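Local coordinates for putative L-alanine-DL-glutamate epimerase (Burkholderia xenovorans, PDB 3GO2), which probably acts as a racemase or epimerase of the mandelate racemase/muconate lactonizing enzyme family and binds magnesium, at residues S7-C12 against F22-T27; C13-R18 against D347-E352; D145-T150 against L203-D208; L220-K225 against E245-S250; D312-P317 against V336-I341. All coordinates share one frame; numbering follows the deposited sequence.

Contact 1. Residues S7-C12 against F22-T27; sequences SVDTLC and FVKLTT
L11, F22 and K24 bury the most surface where these two antiparallel strands run side by side, all three on one face of the sheet. L11 and F22 form a hydrogen-bonded pair: L11 N donates to F22 O at 2.9 Å, and F22 N returns a bond of the same length to L11 O. The second torsion of L11 (chi2 64°) lays CD1 against K24 CB at 3.8 Å, the two side chains meeting obliquely. K24 then runs on fully extended, away from the pair, to a salt bridge with E381. The strands form the beta hairpin that opens the N-terminal domain of the enolase superfamily, and 22-27 is the middle strand of its three-stranded antiparallel sheet. D9 and K24 are doubly bonded through their backbones, K24 N reaching D9 O at 2.8 Å. Beside them a water lies 2.8 Å from K24 O and is hydrogen-bonded to it and to S7 OG, D9 OD2 and T26 OG1, linking both strands on this face. On the other face V8 CG1 meets V23 CG1 at 3.9 Å, where V23 packs on helices 46-57 and 82-103.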
# COMPACT_ATOMS: atom_id res chain seq x y z
N SER A 7 21.83 22.96 40.98
CA SER A 7 22.59 23.56 39.90
C SER A 7 22.82 22.60 38.73
O SER A 7 22.87 21.38 38.91
CB SER A 7 23.91 24.12 40.42
OG SER A 7 24.76 23.11 40.88
N VAL A 8 22.93 23.19 37.54
CA VAL A 8 23.28 22.49 36.31
C VAL A 8 24.34 23.32 35.61
O VAL A 8 24.08 24.47 35.23
CB VAL A 8 22.06 22.31 35.37
CG1 VAL A 8 22.50 21.55 34.09
CG2 VAL A 8 20.91 21.60 36.09
N ASP A 9 25.55 22.75 35.53
CA ASP A 9 26.72 23.40 34.95
C ASP A 9 27.23 22.59 33.77
O ASP A 9 27.00 21.38 33.68
CB ASP A 9 27.83 23.46 35.99
CG ASP A 9 27.43 24.22 37.25
OD1 ASP A 9 26.98 25.37 37.12
OD2 ASP A 9 27.59 23.65 38.36
N THR A 10 27.94 23.26 32.85
CA THR A 10 28.60 22.54 31.77
C THR A 10 30.09 22.81 31.83
O THR A 10 30.51 23.89 32.26
CB THR A 10 28.06 22.97 30.37
OG1 THR A 10 28.21 24.38 30.19
CG2 THR A 10 26.58 22.59 30.20
N LEU A 11 30.88 21.82 31.43
CA LEU A 11 32.33 21.89 31.41
C LEU A 11 32.85 21.41 30.08
O LEU A 11 32.20 20.63 29.38
CB LEU A 11 32.95 21.04 32.53
CG LEU A 11 32.67 21.36 34.00
CD1 LEU A 11 31.19 21.22 34.44
CD2 LEU A 11 33.55 20.44 34.88
N CYS A 12 34.05 21.83 29.72
CA CYS A 12 34.65 21.45 28.42
C CYS A 12 36.16 21.30 28.57
O CYS A 12 36.78 22.05 29.31
CB CYS A 12 34.28 22.52 27.39
SG CYS A 12 34.86 22.21 25.72
N PHE A 22 30.80 18.13 29.22
CA PHE A 22 30.16 17.46 30.34
C PHE A 22 29.07 18.30 30.93
O PHE A 22 29.17 19.53 30.91
CB PHE A 22 31.19 17.14 31.45
CG PHE A 22 32.38 16.42 30.96
CD1 PHE A 22 32.36 15.05 30.78
CD2 PHE A 22 33.55 17.10 30.63
CE1 PHE A 22 33.47 14.38 30.27
CE2 PHE A 22 34.66 16.43 30.14
CZ PHE A 22 34.61 15.09 29.95
N VAL A 23 28.02 17.62 31.41
CA VAL A 23 27.00 18.22 32.29
C VAL A 23 27.28 17.76 33.72
O VAL A 23 27.53 16.58 33.96
CB VAL A 23 25.57 17.82 31.91
CG1 VAL A 23 24.53 18.39 32.90
CG2 VAL A 23 25.26 18.30 30.48
N LYS A 24 27.24 18.71 34.64
CA LYS A 24 27.43 18.48 36.07
C LYS A 24 26.21 18.98 36.80
O LYS A 24 25.92 20.18 36.80
CB LYS A 24 28.66 19.25 36.57
CG LYS A 24 28.92 19.00 38.03
CD LYS A 24 30.00 19.91 38.57
CE LYS A 24 30.39 19.51 39.95
NZ LYS A 24 31.41 20.49 40.50
N LEU A 25 25.47 18.07 37.41
CA LEU A 25 24.21 18.39 38.06
C LEU A 25 24.37 18.10 39.55
O LEU A 25 24.79 17.01 39.92
CB LEU A 25 23.10 17.51 37.46
CG LEU A 25 21.68 17.65 37.99
CD1 LEU A 25 20.71 17.20 36.86
CD2 LEU A 25 21.44 16.90 39.31
N THR A 26 24.04 19.07 40.40
CA THR A 26 24.23 18.89 41.84
C THR A 26 22.88 18.96 42.53
O THR A 26 22.05 19.81 42.19
CB THR A 26 25.16 20.03 42.42
OG1 THR A 26 26.42 20.03 41.75
CG2 THR A 26 25.40 19.84 43.94
N THR A 27 22.66 18.07 43.51
CA THR A 27 21.42 18.05 44.29
C THR A 27 21.60 18.77 45.64
O THR A 27 22.72 19.05 46.07
CB THR A 27 20.94 16.62 44.54
OG1 THR A 27 21.75 16.00 45.54
CG2 THR A 27 21.06 15.78 43.27
O HOH W 1 26.22 21.44 39.27

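Contact 2. Residues C13-R18 against D347-E352; sequences CDAGWR and DRLAWE
W351 turns the edge of its indole toward D14 and G16. Its NE1 donates to D14 O at 3.2 Å, with the oxygen close to the indole plane, while on the acceptor side the donor stands above the carbonyl plane, 36° out of it. D14 OD2 approaches the ring differently, lying above its plane and 3.4 Å from W351 CZ2. The carboxylate and the ring are nearly parallel, 14° apart, but offset, although the two side chains run across one another at about a right angle. D14 has its CG anti to the backbone N (chi1 -174°), and both its oxygens accept weak bonds from G16 N, each at 3.4 Å. G16 N is itself near the ring plane, 3.7 Å from W351 CZ2.

One face of the indole is met within its own segment, L349 CB lying 4.2 Å above the ring centre; H387 also stacks on W351. Beyond CB, the L349 branches reach A15: CD1 touches A15 CB at 3.8 Å and CD2 approaches A15 O. A type I turn from L349 to E352 sets L349 and W351 next to each other, and R348 and E352 close a salt bridge beside it. Segment 13-18 belongs to the tip of the N-terminal hairpin, so the contact joins the N-terminal domain to the loop after strand 342-344 of the C-terminal domain. Chemically, the bond from NE1 to D14 O helps to set the direction of the ring edge, together with the packing on its face, and the carboxylate oxygen beside CZ2 may bear on the ring's charge distribution.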
# COMPACT_ATOMS: atom_id res chain seq x y z
N CYS A 13 36.75 20.31 27.91
CA CYS A 13 38.19 20.16 27.92
C CYS A 13 38.71 19.69 26.58
O CYS A 13 37.98 19.16 25.73
CB CYS A 13 38.63 19.20 29.03
SG CYS A 13 38.25 17.46 28.73
N ASP A 14 40.01 19.89 26.38
CA ASP A 14 40.68 19.50 25.14
C ASP A 14 40.68 17.98 25.00
O ASP A 14 40.99 17.26 25.95
CB ASP A 14 42.14 19.95 25.18
CG ASP A 14 42.85 19.69 23.89
OD1 ASP A 14 42.34 20.13 22.85
OD2 ASP A 14 43.89 19.01 23.90
N ALA A 15 40.33 17.51 23.80
CA ALA A 15 40.47 16.09 23.43
C ALA A 15 41.27 15.94 22.11
O ALA A 15 41.06 15.03 21.33
CB ALA A 15 39.06 15.41 23.34
N GLY A 16 42.19 16.86 21.88
CA GLY A 16 43.17 16.75 20.79
C GLY A 16 42.68 17.43 19.54
O GLY A 16 43.05 18.58 19.26
N TRP A 17 41.84 16.72 18.78
CA TRP A 17 41.28 17.22 17.51
C TRP A 17 39.82 17.62 17.66
O TRP A 17 39.15 17.98 16.69
CB TRP A 17 41.41 16.13 16.44
CG TRP A 17 40.74 14.85 16.83
CD1 TRP A 17 41.23 13.88 17.65
CD2 TRP A 17 39.46 14.39 16.40
NE1 TRP A 17 40.34 12.86 17.76
CE2 TRP A 17 39.23 13.15 17.01
CE3 TRP A 17 38.47 14.92 15.56
CZ2 TRP A 17 38.08 12.41 16.80
CZ3 TRP A 17 37.32 14.19 15.35
CH2 TRP A 17 37.12 12.96 15.97
N ARG A 18 39.34 17.57 18.90
CA ARG A 18 38.01 17.92 19.28
C ARG A 18 38.03 18.18 20.79
O ARG A 18 39.05 17.99 21.44
CB ARG A 18 37.04 16.79 18.95
CG ARG A 18 37.42 15.49 19.62
CD ARG A 18 36.43 14.36 19.31
NE ARG A 18 36.90 13.11 19.90
CZ ARG A 18 36.22 11.96 19.87
NH1 ARG A 18 35.03 11.89 19.25
NH2 ARG A 18 36.74 10.87 20.44
N ASP A 347 41.79 3.09 20.67
CA ASP A 347 42.80 4.16 20.61
C ASP A 347 42.36 5.30 21.53
O ASP A 347 41.29 5.90 21.34
CB ASP A 347 42.99 4.68 19.18
CG ASP A 347 43.45 3.59 18.21
OD1 ASP A 347 44.62 3.15 18.35
OD2 ASP A 347 42.64 3.20 17.33
N ARG A 348 43.20 5.59 22.54
CA ARG A 348 42.88 6.63 23.52
C ARG A 348 43.94 7.71 23.54
O ARG A 348 45.12 7.47 23.26
CB ARG A 348 42.73 6.06 24.94
CG ARG A 348 41.82 4.85 25.13
CD ARG A 348 40.46 5.00 24.48
NE ARG A 348 39.68 6.11 25.01
CZ ARG A 348 38.39 6.31 24.73
NH1 ARG A 348 37.73 7.33 25.23
NH2 ARG A 348 37.74 5.46 23.93
N LEU A 349 43.50 8.90 23.90
CA LEU A 349 44.40 10.01 24.15
C LEU A 349 45.35 9.71 25.31
O LEU A 349 45.01 9.03 26.27
CB LEU A 349 43.61 11.26 24.52
CG LEU A 349 42.59 11.77 23.51
CD1 LEU A 349 41.74 12.87 24.13
CD2 LEU A 349 43.25 12.27 22.25
N ALA A 350 46.55 10.29 25.22
CA ALA A 350 47.56 10.06 26.24
C ALA A 350 47.12 10.54 27.64
O ALA A 350 47.56 9.98 28.65
CB ALA A 350 48.86 10.73 25.82
N TRP A 351 46.26 11.53 27.69
CA TRP A 351 45.74 12.05 28.96
C TRP A 351 44.32 11.58 29.32
O TRP A 351 43.72 12.06 30.28
CB TRP A 351 45.82 13.58 28.98
CG TRP A 351 45.00 14.29 27.96
CD1 TRP A 351 43.73 14.76 28.14
CD2 TRP A 351 45.36 14.61 26.61
NE1 TRP A 351 43.30 15.39 27.01
CE2 TRP A 351 44.26 15.29 26.04
CE3 TRP A 351 46.49 14.38 25.82
CZ2 TRP A 351 44.25 15.74 24.73
CZ3 TRP A 351 46.49 14.84 24.50
CH2 TRP A 351 45.38 15.51 23.97
N GLU A 352 43.79 10.62 28.57
CA GLU A 352 42.41 10.20 28.81
C GLU A 352 42.18 9.75 30.25
O GLU A 352 41.18 10.13 30.88
CB GLU A 352 42.03 9.06 27.87
CG GLU A 352 40.58 8.57 27.96
CD GLU A 352 39.59 9.48 27.28
OE1 GLU A 352 40.02 10.38 26.52
OE2 GLU A 352 38.36 9.27 27.50

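Contact 3. Residues D145-T150 against L203-D208; sequences DGVKRT and LEALRD
K148 and D208 supply the charged bond of this helix pair, K148 NZ donating to D208 OD2 at 2.7 Å. The ammonium group comes from above the carboxylate plane, 54° out of it. K148 has CG anti to its backbone N (chi1 180°) and stays extended beyond it, and CE passes 3.3 Å from the same OD2 on the way. Closer to the backbone, K148 CA makes a C-H contact with A205 O at 3.5 Å, a weak contact to that carbonyl.

The two segments lie on helices 144-156 and 193-210, consecutive outer helices of the TIM-barrel-like domain that is the hallmark of the enolase superfamily. The axes of the two short segments approach to 7.2 Å at 39°, a close spacing, consistent with the small A205 in the interface, whose CB meets V147 CG1. V147 CG1 also packs on L206 CD1 at 3.6 Å, the two side chains crossing at about a right angle. L206 in turn rests on I162 and T164 of strand 161-168 and on I216 of strand 215-219, so the apolar half of the contact faces the barrel wall and the salt bridge lies toward the surface.

Inside the first helix, G146 O takes two donors that reach it from opposite faces of its plane: T150 N, the routine helical bond, and T150 OG1 at 2.8 Å. On the far side of the second helix, R207 NH1 donates to the carbonyls of V214 and G211.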
# COMPACT_ATOMS: atom_id res chain seq x y z
N ASP A 145 50.37 -1.42 4.33
CA ASP A 145 51.03 -2.29 5.30
C ASP A 145 50.65 -1.94 6.74
O ASP A 145 50.49 -2.84 7.55
CB ASP A 145 52.56 -2.26 5.13
CG ASP A 145 53.04 -3.03 3.91
OD1 ASP A 145 52.34 -3.95 3.40
OD2 ASP A 145 54.15 -2.70 3.45
N GLY A 146 50.49 -0.64 7.02
CA GLY A 146 50.05 -0.16 8.33
C GLY A 146 48.63 -0.56 8.66
O GLY A 146 48.31 -0.96 9.80
N VAL A 147 47.77 -0.50 7.64
CA VAL A 147 46.39 -0.98 7.76
C VAL A 147 46.40 -2.45 8.18
O VAL A 147 45.73 -2.83 9.13
CB VAL A 147 45.62 -0.76 6.43
CG1 VAL A 147 44.26 -1.46 6.43
CG2 VAL A 147 45.44 0.73 6.17
N LYS A 148 47.20 -3.26 7.49
CA LYS A 148 47.31 -4.68 7.81
C LYS A 148 47.79 -4.87 9.25
O LYS A 148 47.22 -5.64 10.00
CB LYS A 148 48.26 -5.38 6.85
CG LYS A 148 48.42 -6.85 7.13
CD LYS A 148 49.36 -7.49 6.15
CE LYS A 148 49.65 -8.95 6.49
NZ LYS A 148 50.25 -9.68 5.34
N ARG A 149 48.84 -4.15 9.62
CA ARG A 149 49.40 -4.32 10.96
C ARG A 149 48.43 -3.93 12.06
O ARG A 149 48.47 -4.52 13.12
CB ARG A 149 50.67 -3.51 11.12
CG ARG A 149 51.83 -4.10 10.34
CD ARG A 149 53.13 -3.44 10.78
NE ARG A 149 53.12 -1.98 10.68
CZ ARG A 149 53.52 -1.28 9.64
NH1 ARG A 149 53.47 0.05 9.67
NH2 ARG A 149 53.98 -1.89 8.55
N THR A 150 47.59 -2.93 11.80
CA THR A 150 46.59 -2.51 12.78
C THR A 150 45.57 -3.62 13.02
O THR A 150 45.19 -3.87 14.17
CB THR A 150 45.89 -1.21 12.36
OG1 THR A 150 46.84 -0.19 12.08
CG2 THR A 150 44.98 -0.72 13.45
N LEU A 203 40.27 -2.75 2.45
CA LEU A 203 39.63 -3.85 3.10
C LEU A 203 40.40 -5.17 2.93
O LEU A 203 40.44 -5.98 3.85
CB LEU A 203 38.19 -3.99 2.58
CG LEU A 203 37.25 -2.91 3.08
CD1 LEU A 203 35.92 -2.99 2.27
CD2 LEU A 203 36.97 -3.10 4.56
N GLU A 204 41.01 -5.38 1.77
CA GLU A 204 41.84 -6.60 1.55
C GLU A 204 43.04 -6.64 2.49
O GLU A 204 43.35 -7.71 3.05
CB GLU A 204 42.24 -6.75 0.09
CG GLU A 204 41.06 -7.24 -0.76
CD GLU A 204 41.34 -7.28 -2.25
OE1 GLU A 204 42.36 -6.71 -2.67
OE2 GLU A 204 40.53 -7.91 -2.98
N ALA A 205 43.67 -5.49 2.70
CA ALA A 205 44.78 -5.36 3.66
C ALA A 205 44.31 -5.61 5.07
O ALA A 205 44.96 -6.32 5.86
CB ALA A 205 45.46 -4.00 3.54
N LEU A 206 43.17 -5.01 5.42
CA LEU A 206 42.60 -5.25 6.73
C LEU A 206 42.29 -6.72 6.99
O LEU A 206 42.58 -7.24 8.07
CB LEU A 206 41.34 -4.38 6.92
CG LEU A 206 41.03 -3.95 8.33
CD1 LEU A 206 42.07 -2.94 8.86
CD2 LEU A 206 39.61 -3.34 8.35
N ARG A 207 41.71 -7.40 5.99
CA ARG A 207 41.36 -8.79 6.12
C ARG A 207 42.60 -9.69 6.25
O ARG A 207 42.60 -10.66 7.02
CB ARG A 207 40.52 -9.26 4.93
CG ARG A 207 40.23 -10.76 4.89
CD ARG A 207 39.60 -11.22 6.21
NE ARG A 207 38.23 -10.73 6.35
CZ ARG A 207 37.53 -10.69 7.49
NH1 ARG A 207 38.06 -11.06 8.64
NH2 ARG A 207 36.27 -10.25 7.45
N ASP A 208 43.63 -9.35 5.48
CA ASP A 208 44.92 -10.05 5.48
C ASP A 208 45.51 -10.02 6.91
O ASP A 208 46.03 -11.02 7.39
CB ASP A 208 45.87 -9.40 4.46
CG ASP A 208 47.18 -10.15 4.25
OD1 ASP A 208 47.28 -11.33 4.65
OD2 ASP A 208 48.11 -9.55 3.65

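Contact 4. Residues L220-K225 against E245-S250; sequences LNFNAK and EIDSYS. With MG (magnesium ion), chain C.
The metal-bearing mouth of the barrel is lined here by two loops, with N221 and D247 bonded across them and the F222 ring packed against D247 CB. E245 binds one magnesium with D219 and E269, its OE2 also in a salt bridge to K163. N221 contacts fumarate and 2-oxoglutarate in other structures of this protein; neither is bound here. D247 CB sits over the face of F222, 3.4 Å from the ring centroid and 9° off the normal, a CH-pi contact. The ring of Y249 comes to the same phenyl obliquely, CE2 lying 3.6 Å from F222 CE1, and its OH holds a second magnesium at 2.5 Å. That ion, in the plane of the phenol ring, is completed by two waters, T270 O and P78 O of a neighbouring subunit. Two backbone bonds tie the loops: L220 N to E245 O at 2.8 Å, and D247 N to N221 O, the latter donor standing well above the carbonyl plane. A water joins N221 OD1 and D247 OD2, 2.6 Å from the latter. The loops leave the ends of neighbouring parallel strands 215-219 and 243-245 and lead into helices 226-235 and 251-259, whose Y229 and L254 pack on I246.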
# COMPACT_ATOMS: atom_id res chain seq x y z
N LEU A 220 30.15 3.69 6.05
CA LEU A 220 30.09 4.62 4.95
C LEU A 220 29.50 5.98 5.31
O LEU A 220 29.47 6.88 4.46
CB LEU A 220 29.29 4.00 3.81
CG LEU A 220 29.77 2.64 3.36
CD1 LEU A 220 28.80 2.07 2.27
CD2 LEU A 220 31.24 2.71 2.85
N ASN A 221 29.03 6.13 6.55
CA ASN A 221 28.44 7.36 7.03
C ASN A 221 27.40 7.88 6.00
O ASN A 221 26.57 7.10 5.57
CB ASN A 221 29.51 8.39 7.39
CG ASN A 221 30.33 8.00 8.61
OD1 ASN A 221 29.95 8.28 9.77
ND2 ASN A 221 31.43 7.37 8.37
N PHE A 222 27.47 9.16 5.64
CA PHE A 222 26.55 9.74 4.67
C PHE A 222 27.26 9.99 3.33
O PHE A 222 26.93 10.94 2.62
CB PHE A 222 26.04 11.11 5.16
CG PHE A 222 25.10 11.11 6.36
CD1 PHE A 222 23.71 11.17 6.18
CD2 PHE A 222 25.60 11.22 7.65
CE1 PHE A 222 22.86 11.27 7.27
CE2 PHE A 222 24.75 11.31 8.73
CZ PHE A 222 23.38 11.36 8.55
N ASN A 223 28.27 9.17 3.01
CA ASN A 223 29.20 9.50 1.91
C ASN A 223 28.80 9.13 0.50
O ASN A 223 29.59 9.33 -0.43
CB ASN A 223 30.59 8.93 2.24
CG ASN A 223 31.21 9.62 3.42
OD1 ASN A 223 31.18 10.86 3.50
ND2 ASN A 223 31.74 8.85 4.38
N ALA A 224 27.58 8.65 0.31
CA ALA A 224 27.04 8.45 -1.04
C ALA A 224 25.54 8.70 -1.11
O ALA A 224 24.90 9.07 -0.10
CB ALA A 224 27.37 7.04 -1.52
N LYS A 225 24.99 8.52 -2.31
CA LYS A 225 23.57 8.39 -2.52
C LYS A 225 23.24 6.90 -2.73
O LYS A 225 24.13 6.09 -3.03
CB LYS A 225 23.14 9.19 -3.74
CG LYS A 225 23.65 10.64 -3.74
CD LYS A 225 23.19 11.46 -2.55
CE LYS A 225 23.68 12.92 -2.61
NZ LYS A 225 22.96 13.77 -3.64
N GLU A 245 27.47 0.10 7.24
CA GLU A 245 26.76 1.14 7.94
C GLU A 245 26.56 2.34 7.05
O GLU A 245 27.53 2.90 6.49
CB GLU A 245 27.58 1.51 9.18
CG GLU A 245 26.95 2.45 10.13
CD GLU A 245 27.78 2.61 11.44
OE1 GLU A 245 27.53 3.58 12.17
OE2 GLU A 245 28.64 1.75 11.75
N ILE A 246 25.29 2.72 6.89
CA ILE A 246 24.88 3.78 5.97
C ILE A 246 23.89 4.68 6.70
O ILE A 246 22.82 4.23 7.05
CB ILE A 246 24.19 3.21 4.73
CG1 ILE A 246 25.15 2.31 3.93
CG2 ILE A 246 23.65 4.37 3.83
CD1 ILE A 246 24.52 1.55 2.75
N ASP A 247 24.26 5.94 6.91
CA ASP A 247 23.35 6.94 7.44
C ASP A 247 22.59 7.57 6.28
O ASP A 247 23.16 7.86 5.23
CB ASP A 247 24.10 7.98 8.25
CG ASP A 247 24.74 7.38 9.45
OD1 ASP A 247 24.01 6.80 10.29
OD2 ASP A 247 25.98 7.48 9.54
N SER A 248 21.29 7.77 6.47
CA SER A 248 20.42 8.26 5.43
C SER A 248 19.19 8.89 6.04
O SER A 248 18.64 8.37 7.03
CB SER A 248 19.96 7.08 4.56
OG SER A 248 19.12 7.52 3.51
N TYR A 249 18.71 9.96 5.40
CA TYR A 249 17.43 10.54 5.73
C TYR A 249 16.33 10.15 4.71
O TYR A 249 15.28 10.79 4.62
CB TYR A 249 17.59 12.05 5.82
CG TYR A 249 18.47 12.47 6.99
CD1 TYR A 249 18.19 12.02 8.26
CD2 TYR A 249 19.55 13.34 6.81
CE1 TYR A 249 18.95 12.41 9.34
CE2 TYR A 249 20.32 13.74 7.91
CZ TYR A 249 20.00 13.26 9.17
OH TYR A 249 20.72 13.62 10.28
N SER A 250 16.60 9.09 3.95
CA SER A 250 15.63 8.50 3.04
C SER A 250 15.32 7.05 3.42
O SER A 250 16.04 6.13 3.00
CB SER A 250 16.16 8.50 1.62
OG SER A 250 15.18 7.88 0.75
MG MG C . 19.99 13.47 12.62
O HOH W 2 27.39 9.53 10.34
O HOH W 3 23.06 8.81 2.77
O HOH W 4 19.17 15.50 13.51
O HOH W 5 17.51 13.14 12.32

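Contact 5. Residues D312-P317 against V336-I341; sequences DINVAP and VPNLRI
The amide planes of N314 and N338 stand 66° apart, N314 OD1 lying 3.2 Å from N338 CB. In the plane of its own amide, N338 ND2 donates almost straight to I313 O at 3.0 Å, and it also has A305 O as a partner. The setting is strand 314-317, which pairs in parallel with strand 288-291 of the barrel, met by the loop that follows helix 323-335; N338 is the centre of an inverse gamma turn. N338 has CG wedged between its backbone N and carbonyl carbon (chi1 54°), and chi2 (-46°) sets the turn of the amide that brings ND2 to I313 O. The N314 amide is held from outside, by N190, A188 and K225 of a neighbouring subunit, and R340 NE makes a salt bridge with E227 of the same subunit.

Two backbone bonds carry the loop along the strand: V315 N to N338 O and R340 N to V315 O, both at 2.8 Å. Apolar contacts accompany them, V315 CG2 on V336 CG1 at 3.9 Å and P317 CD on L339 CD1. I341 O, buried and without any hydrogen-bond partner in the model, has a weak C-H contact from A316 CA at 3.4 Å and is touched by A316 CB at 3.2 Å and P317 CD at 3.5 Å.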
# COMPACT_ATOMS: atom_id res chain seq x y z
N ASP A 312 11.97 -7.23 15.87
CA ASP A 312 13.08 -8.20 15.88
C ASP A 312 14.33 -7.61 15.25
O ASP A 312 15.02 -8.26 14.46
CB ASP A 312 12.68 -9.53 15.20
CG ASP A 312 11.75 -10.39 16.06
OD1 ASP A 312 11.81 -10.33 17.31
OD2 ASP A 312 10.96 -11.14 15.46
N ILE A 313 14.66 -6.37 15.64
CA ILE A 313 15.88 -5.70 15.27
C ILE A 313 16.73 -5.51 16.52
O ILE A 313 16.24 -5.02 17.53
CB ILE A 313 15.55 -4.30 14.67
CG1 ILE A 313 14.76 -4.45 13.37
CG2 ILE A 313 16.82 -3.47 14.45
CD1 ILE A 313 14.20 -3.14 12.83
N ASN A 314 18.00 -5.93 16.45
CA ASN A 314 18.93 -5.70 17.54
C ASN A 314 19.59 -4.34 17.36
O ASN A 314 19.70 -3.81 16.24
CB ASN A 314 19.97 -6.83 17.59
CG ASN A 314 19.40 -8.12 18.12
OD1 ASN A 314 18.26 -8.15 18.57
ND2 ASN A 314 20.18 -9.21 18.05
N VAL A 315 20.03 -3.78 18.49
CA VAL A 315 20.55 -2.41 18.52
C VAL A 315 21.99 -2.38 18.96
O VAL A 315 22.47 -3.30 19.64
CB VAL A 315 19.70 -1.50 19.45
CG1 VAL A 315 18.26 -1.49 19.01
CG2 VAL A 315 19.80 -1.97 20.91
N ALA A 316 22.71 -1.33 18.57
CA ALA A 316 24.10 -1.15 18.99
C ALA A 316 24.28 0.30 19.40
O ALA A 316 23.90 1.20 18.67
CB ALA A 316 25.07 -1.49 17.87
N PRO A 317 24.91 0.55 20.57
CA PRO A 317 25.19 1.95 20.90
C PRO A 317 26.23 2.60 20.02
O PRO A 317 27.16 1.94 19.53
CB PRO A 317 25.76 1.87 22.33
CG PRO A 317 25.63 0.52 22.75
CD PRO A 317 25.23 -0.37 21.66
N VAL A 336 19.69 -4.03 27.89
CA VAL A 336 18.93 -4.26 26.65
C VAL A 336 19.04 -5.70 26.17
O VAL A 336 20.15 -6.15 25.88
CB VAL A 336 19.40 -3.31 25.55
CG1 VAL A 336 18.79 -3.70 24.23
CG2 VAL A 336 19.02 -1.86 25.94
N PRO A 337 17.91 -6.46 26.07
CA PRO A 337 18.07 -7.84 25.60
C PRO A 337 18.55 -7.91 24.16
O PRO A 337 19.44 -8.71 23.85
CB PRO A 337 16.65 -8.43 25.69
CG PRO A 337 15.75 -7.25 25.68
CD PRO A 337 16.51 -6.17 26.40
N ASN A 338 17.97 -7.08 23.31
CA ASN A 338 18.21 -7.15 21.87
C ASN A 338 19.46 -6.34 21.46
O ASN A 338 19.38 -5.39 20.70
CB ASN A 338 16.95 -6.71 21.08
CG ASN A 338 16.41 -5.33 21.50
OD1 ASN A 338 16.29 -5.05 22.69
ND2 ASN A 338 16.05 -4.50 20.52
N LEU A 339 20.61 -6.73 22.02
CA LEU A 339 21.87 -6.02 21.83
C LEU A 339 22.73 -6.71 20.77
O LEU A 339 23.15 -7.87 20.95
CB LEU A 339 22.66 -5.93 23.14
CG LEU A 339 24.04 -5.28 23.09
CD1 LEU A 339 23.94 -3.75 22.92
CD2 LEU A 339 24.85 -5.64 24.35
N ARG A 340 23.02 -6.01 19.68
CA ARG A 340 23.85 -6.58 18.62
C ARG A 340 25.31 -6.74 19.02
O ARG A 340 25.92 -7.82 18.84
CB ARG A 340 23.80 -5.72 17.33
CG ARG A 340 24.61 -6.34 16.18
CD ARG A 340 23.99 -7.65 15.76
NE ARG A 340 24.75 -8.42 14.80
CZ ARG A 340 25.66 -9.34 15.10
NH1 ARG A 340 26.02 -9.57 16.36
NH2 ARG A 340 26.25 -10.02 14.14
N ILE A 341 25.86 -5.63 19.52
CA ILE A 341 27.29 -5.44 19.81
C ILE A 341 27.43 -4.01 20.33
O ILE A 341 26.50 -3.22 20.17
CB ILE A 341 28.16 -5.63 18.55
CG1 ILE A 341 29.64 -5.77 18.90
CG2 ILE A 341 27.98 -4.49 17.55
CD1 ILE A 341 30.45 -6.40 17.75

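In the fold
Contacts 1 and 2 share strand 5-14 and touch directly, F22 CE2 lying 4.0 Å from C13 SG; contact 2 joins the hairpin tip to the loop after strand 342-344, the L349 side chain about 12 Å from that of H125, which binds fumarate and 2-oxoglutarate in other structures of this protein. Contacts 3, 4 and 5 lie in the barrel domain. Contact 4 holds ligands of two magnesium sites; contact 5 lies about 20 Å away between centres, with no touch, the side chain of A316 about 8 Å from that of E245. Contact 3 lies farthest from contact 1, about 42 Å between centres. Between subunits, K225 of contact 4 meets N314 of contact 5.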